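Local coordinates for GrpU microcompartment shell protein (Pectobacterium wasabiae, PDB 4OLP), which probably tiles the shell of a glycyl-radical propanediol-type bacterial microcompartment as a hexameric shell protein and probably binds an iron-sulfur cluster, absent from this ligand-free form, at residues R20-S25 with V62-F66; L39-P43 with I73-A77. The contacts are given in a common frame with arbitrary orientation. Residue numbers count along the deposited sequence, not the author numbering.

How the interactions relate
The two contacts bear on one antiparallel sheet, their centres 12 Å apart. Interaction 2 pairs its two middle strands, 36-42 and 74-80; interaction 1 covers one of the two outermost strands, 60-65, with residues 20-25. They meet directly where strands 60-65 and 74-80 lie side by side: Ile-65 N is 2.8 Å from Thr-75 O and Ser-63 O is 2.8 Å from Ala-77 N, both probable hydrogen bonds. Along the chain the segments alternate. Residues 67-72, which join Phe-66 of interaction 1 to Ile-73 of interaction 2, are not modelled. Both contacts also reach neighbouring subunits, so the sheet and its edge cover contribute to the six-chain assembly.

Interaction 1: residues R20-S25 with V62-F66; sequences RMPSES and VSEIF
Residues 62-65, the end of outermost strand 60-65 of the BMC-fold sheet, are covered by the loop that leaves helix 11-19 and enters the short helix 23-26. The loop runs opposite to the strand, with Met-21 facing Ile-65 (CA-CA 5.2 Å) and Ser-25 facing Ser-63 (CA-CA 6.4 Å). Arg-20 bends the chain (phi/psi -102/13°), Met-21 and Pro-22 are extended, and helical angles begin at Ser-23. One backbone hydrogen bond joins the segments, from Phe-66 N to Arg-20 O (3.1 Å, 162°).

Arg-20 and Phe-66 bury most surface. The arginine side chain (chi1 m, chi2 -123° between wells, chi3 t) reaches past the strand end, its NH1 3.8 Å from Ile-65 CG2 and one guanidinium face over the Phe-66 carbonyl; its NH2 makes a salt bridge to Glu-64 of a neighbouring subunit, tying this contact into the assembly. Phe-66 (chi1 m, chi2 -53°) turns its ring back over the loop, with CZ 3.6 Å from Pro-22 CG and CE2 3.9 Å from Met-21 C. Met-21 (chi1 p), its CA-to-CB bond sideways, brings SD to 4.3 Å from Ile-65 CD1. Ser-63 (chi1 t) points toward the loop, where Ser-25 CB lies 3.6 Å and Met-21 CB 3.4 Å from its OG, while that same OG donates a hydrogen bond to Glu-64 O at 2.8 Å.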
loop_
_atom_site.group_PDB
_atom_site.type_symbol
_atom_site.label_atom_id
_atom_site.label_comp_id
_atom_site.label_asym_id
_atom_site.label_seq_id
_atom_site.Cartn_x
_atom_site.Cartn_y
_atom_site.Cartn_z
ATOM N N ARG B 20 7.380 3.370 -16.869
ATOM C CA ARG B 20 6.506 2.682 -15.954
ATOM C C ARG B 20 6.133 1.265 -16.371
ATOM O O ARG B 20 5.207 0.677 -15.791
ATOM C CB ARG B 20 5.231 3.468 -15.762
ATOM C CG ARG B 20 5.296 4.572 -14.725
ATOM C CD ARG B 20 4.176 4.156 -13.788
ATOM N NE ARG B 20 3.606 5.106 -12.842
ATOM C CZ ARG B 20 2.352 5.014 -12.383
ATOM N NH1 ARG B 20 1.531 4.057 -12.815
ATOM N NH2 ARG B 20 1.896 5.892 -11.499
ATOM N N MET B 21 6.840 0.712 -17.356
ATOM C CA MET B 21 6.667 -0.687 -17.709
ATOM C C MET B 21 7.960 -1.491 -17.512
ATOM O O MET B 21 9.035 -0.918 -17.395
ATOM C CB MET B 21 6.108 -0.870 -19.103
ATOM C CG MET B 21 6.713 -0.018 -20.184
ATOM S SD MET B 21 5.494 0.156 -21.521
ATOM C CE MET B 21 6.108 -1.121 -22.608
ATOM N N PRO B 22 7.838 -2.830 -17.427
ATOM C CA PRO B 22 8.983 -3.720 -17.345
ATOM C C PRO B 22 9.958 -3.573 -18.514
ATOM O O PRO B 22 9.534 -3.343 -19.660
ATOM C CB PRO B 22 8.348 -5.110 -17.364
ATOM C CG PRO B 22 6.937 -4.925 -16.957
ATOM C CD PRO B 22 6.552 -3.561 -17.396
ATOM N N SER B 23 11.249 -3.746 -18.233
ATOM C CA SER B 23 12.274 -3.579 -19.260
ATOM C C SER B 23 11.981 -4.495 -20.459
ATOM O O SER B 23 12.118 -4.087 -21.610
ATOM C CB SER B 23 13.668 -3.845 -18.690
ATOM O OG SER B 23 13.814 -5.200 -18.332
ATOM N N GLU B 24 11.506 -5.704 -20.171
ATOM C CA GLU B 24 11.191 -6.703 -21.198
ATOM C C GLU B 24 10.130 -6.220 -22.194
ATOM O O GLU B 24 10.262 -6.416 -23.399
ATOM C CB GLU B 24 10.692 -7.997 -20.549
ATOM C CG GLU B 24 11.725 -8.796 -19.741
ATOM C CD GLU B 24 12.105 -8.222 -18.376
ATOM O OE1 GLU B 24 13.162 -8.625 -17.786
ATOM O OE2 GLU B 24 11.340 -7.379 -17.877
ATOM N N SER B 25 9.079 -5.585 -21.680
ATOM C CA SER B 25 8.008 -5.049 -22.523
ATOM C C SER B 25 8.489 -3.881 -23.376
ATOM O O SER B 25 8.004 -3.690 -24.481
ATOM C CB SER B 25 6.783 -4.635 -21.675
ATOM O OG SER B 25 6.450 -5.645 -20.741
ATOM N N VAL B 62 0.709 -5.203 -25.584
ATOM C CA VAL B 62 0.140 -4.943 -24.267
ATOM C C VAL B 62 1.214 -4.910 -23.216
ATOM O O VAL B 62 2.270 -5.554 -23.342
ATOM C CB VAL B 62 -0.893 -5.994 -23.819
ATOM C CG1 VAL B 62 -2.219 -5.723 -24.506
ATOM C CG2 VAL B 62 -0.402 -7.415 -24.088
ATOM N N SER B 63 0.920 -4.184 -22.153
ATOM C CA SER B 63 1.825 -4.146 -21.044
ATOM C C SER B 63 1.097 -3.662 -19.819
ATOM O O SER B 63 0.085 -2.968 -19.908
ATOM C CB SER B 63 3.021 -3.263 -21.357
ATOM O OG SER B 63 3.837 -3.133 -20.215
ATOM N N GLU B 64 1.608 -4.102 -18.679
ATOM C CA GLU B 64 1.186 -3.611 -17.408
ATOM C C GLU B 64 1.819 -2.268 -17.271
ATOM O O GLU B 64 2.936 -2.067 -17.731
ATOM C CB GLU B 64 1.854 -4.442 -16.301
ATOM C CG GLU B 64 1.769 -5.968 -16.428
ATOM C CD GLU B 64 3.128 -6.595 -16.723
ATOM O OE1 GLU B 64 3.589 -6.451 -17.884
ATOM O OE2 GLU B 64 3.708 -7.237 -15.813
ATOM N N ILE B 65 1.131 -1.375 -16.575
ATOM C CA ILE B 65 1.695 -0.107 -16.132
ATOM C C ILE B 65 1.613 -0.102 -14.611
ATOM O O ILE B 65 0.550 -0.426 -14.045
ATOM C CB ILE B 65 0.884 1.069 -16.714
ATOM C CG1 ILE B 65 0.886 1.030 -18.251
ATOM C CG2 ILE B 65 1.408 2.407 -16.235
ATOM C CD1 ILE B 65 2.260 1.084 -18.897
ATOM N N PHE B 66 2.722 0.272 -13.963
ATOM C CA PHE B 66 2.860 0.209 -12.488
ATOM C C PHE B 66 2.283 1.410 -11.700
ATOM O O PHE B 66 2.991 2.236 -11.087
ATOM C CB PHE B 66 4.332 0.012 -12.138
ATOM C CG PHE B 66 4.918 -1.248 -12.687
ATOM C CD1 PHE B 66 4.302 -2.479 -12.452
ATOM C CD2 PHE B 66 6.090 -1.214 -13.429
ATOM C CE1 PHE B 66 4.841 -3.650 -12.955
ATOM C CE2 PHE B 66 6.631 -2.382 -13.933
ATOM C CZ PHE B 66 6.010 -3.602 -13.692
#

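Interaction 2: residues L39-P43 with I73-A77; sequences LIMLP and ITTLA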
loop_
_atom_site.group_PDB
_atom_site.type_symbol
_atom_site.label_atom_id
_atom_site.label_comp_id
_atom_site.label_asym_id
_atom_site.label_seq_id
_atom_site.Cartn_x
_atom_site.Cartn_y
_atom_site.Cartn_z
ATOM N N LEU B 39 -5.743 2.926 -22.278
ATOM C CA LEU B 39 -5.365 2.718 -20.909
ATOM C C LEU B 39 -6.620 2.361 -20.188
ATOM O O LEU B 39 -7.593 3.096 -20.249
ATOM C CB LEU B 39 -4.765 3.985 -20.314
ATOM C CG LEU B 39 -3.499 4.469 -21.008
ATOM C CD1 LEU B 39 -3.078 5.829 -20.481
ATOM C CD2 LEU B 39 -2.372 3.461 -20.814
ATOM N N ILE B 40 -6.594 1.239 -19.478
ATOM C CA ILE B 40 -7.759 0.805 -18.733
ATOM C C ILE B 40 -7.329 0.163 -17.420
ATOM O O ILE B 40 -6.328 -0.562 -17.368
ATOM C CB ILE B 40 -8.635 -0.125 -19.591
ATOM C CG1 ILE B 40 -9.841 -0.620 -18.790
ATOM C CG2 ILE B 40 -7.820 -1.289 -20.135
ATOM C CD1 ILE B 40 -11.052 -0.933 -19.644
ATOM N N MET B 41 -8.068 0.469 -16.355
ATOM C CA MET B 41 -7.759 -0.071 -15.027
ATOM C C MET B 41 -8.574 -1.320 -14.761
ATOM O O MET B 41 -9.801 -1.307 -14.867
ATOM C CB MET B 41 -7.978 0.983 -13.965
ATOM C CG MET B 41 -6.806 1.931 -13.905
ATOM S SD MET B 41 -6.766 2.941 -12.421
ATOM C CE MET B 41 -8.402 3.677 -12.455
ATOM N N LEU B 42 -7.880 -2.412 -14.468
ATOM C CA LEU B 42 -8.510 -3.732 -14.394
ATOM C C LEU B 42 -8.049 -4.486 -13.169
ATOM O O LEU B 42 -6.896 -4.309 -12.747
ATOM C CB LEU B 42 -8.128 -4.558 -15.607
ATOM C CG LEU B 42 -8.748 -4.164 -16.942
ATOM C CD1 LEU B 42 -8.023 -4.848 -18.101
ATOM C CD2 LEU B 42 -10.227 -4.508 -16.963
ATOM N N PRO B 43 -8.942 -5.337 -12.598
ATOM C CA PRO B 43 -8.483 -6.301 -11.593
ATOM C C PRO B 43 -7.512 -7.277 -12.244
ATOM O O PRO B 43 -7.521 -7.431 -13.476
ATOM C CB PRO B 43 -9.773 -7.026 -11.153
ATOM C CG PRO B 43 -10.910 -6.241 -11.706
ATOM C CD PRO B 43 -10.381 -5.504 -12.898
ATOM N N ILE B 73 -6.212 -3.765 -8.237
ATOM C CA ILE B 73 -6.674 -3.190 -9.493
ATOM C C ILE B 73 -5.525 -2.354 -10.092
ATOM O O ILE B 73 -5.137 -1.348 -9.515
ATOM C CB ILE B 73 -7.931 -2.310 -9.252
ATOM C CG1 ILE B 73 -9.039 -3.111 -8.536
ATOM C CG2 ILE B 73 -8.456 -1.743 -10.565
ATOM C CD1 ILE B 73 -9.691 -2.391 -7.368
ATOM N N THR B 74 -4.958 -2.782 -11.221
ATOM C CA THR B 74 -3.781 -2.092 -11.846
ATOM C C THR B 74 -4.137 -1.619 -13.266
ATOM O O THR B 74 -5.328 -1.643 -13.610
ATOM C CB THR B 74 -2.491 -2.970 -11.801
ATOM O OG1 THR B 74 -1.382 -2.266 -12.380
ATOM C CG2 THR B 74 -2.680 -4.302 -12.524
ATOM N N THR B 75 -3.139 -1.198 -14.070
ATOM C CA THR B 75 -3.405 -0.621 -15.404
ATOM C C THR B 75 -2.797 -1.407 -16.561
ATOM O O THR B 75 -1.632 -1.804 -16.516
ATOM C CB THR B 75 -2.898 0.820 -15.499
ATOM O OG1 THR B 75 -3.440 1.541 -14.403
ATOM C CG2 THR B 75 -3.357 1.493 -16.795
ATOM N N LEU B 76 -3.623 -1.639 -17.577
ATOM C CA LEU B 76 -3.197 -2.281 -18.805
ATOM C C LEU B 76 -3.108 -1.195 -19.856
ATOM O O LEU B 76 -3.958 -0.287 -19.904
ATOM C CB LEU B 76 -4.225 -3.320 -19.252
ATOM C CG LEU B 76 -3.959 -4.089 -20.550
ATOM C CD1 LEU B 76 -2.739 -4.998 -20.486
ATOM C CD2 LEU B 76 -5.198 -4.903 -20.888
ATOM N N ALA B 77 -2.064 -1.278 -20.671
ATOM C CA ALA B 77 -1.872 -0.347 -21.760
ATOM C C ALA B 77 -1.908 -1.172 -23.018
ATOM O O ALA B 77 -1.303 -2.219 -23.057
ATOM C CB ALA B 77 -0.544 0.375 -21.617
#
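Four backbone hydrogen bonds, two for each hydrogen-bonded pair, hold these antiparallel strands together. At Ile-40 and Leu-76 the bonds run from Ile-40 N to Leu-76 O (3.1 Å) and from Leu-76 N to Ile-40 O (2.9 Å); at Leu-42 and Thr-74 they run from Leu-42 N to Thr-74 O (2.8 Å) and from Thr-74 N to Leu-42 O (2.9 Å). CA-H...O contacts supplement this ladder, the shortest bringing Met-41 CA to 3.2 Å from Thr-74 O. The non-hydrogen-bonded pairs, Leu-39 with Ala-77 and Met-41 with Thr-75, alternate with them at CA-CA distances of 4.7 and 4.4 Å. The strand axes approach to 4.6 Å at 145°, the ordinary twist of neighbouring antiparallel strands.

Side chains sort to two faces. On one, Leu-42 CD1 meets Leu-76 CD2 at 4.0 Å and Ile-40 CG2 meets Leu-76 CB at 4.2 Å; Leu-76 packs on Leu-47 and Ala-51 of helix 44-56, and Ile-40 on Met-89 and Ile-92 of helix 82-92. On the other, Leu-39 CD2 lies 3.7 Å from Ala-77 CB and Met-41 CG 3.4 Å from Thr-75 OG1. Here this face meets a neighbouring subunit, whose Tyr-48, Pro-45 and Val-44 pack on Leu-39, Met-41 and Thr-75 respectively. Strand 36-42 ends at Leu-42, and Pro-43 is the N-cap of helix 44-56, so the chain passes straight from the sheet into a helix that covers it. Such central strand pairing, in an antiparallel sheet with helices packed on one face, belongs to the alpha/beta BMC fold of microcompartment shell proteins.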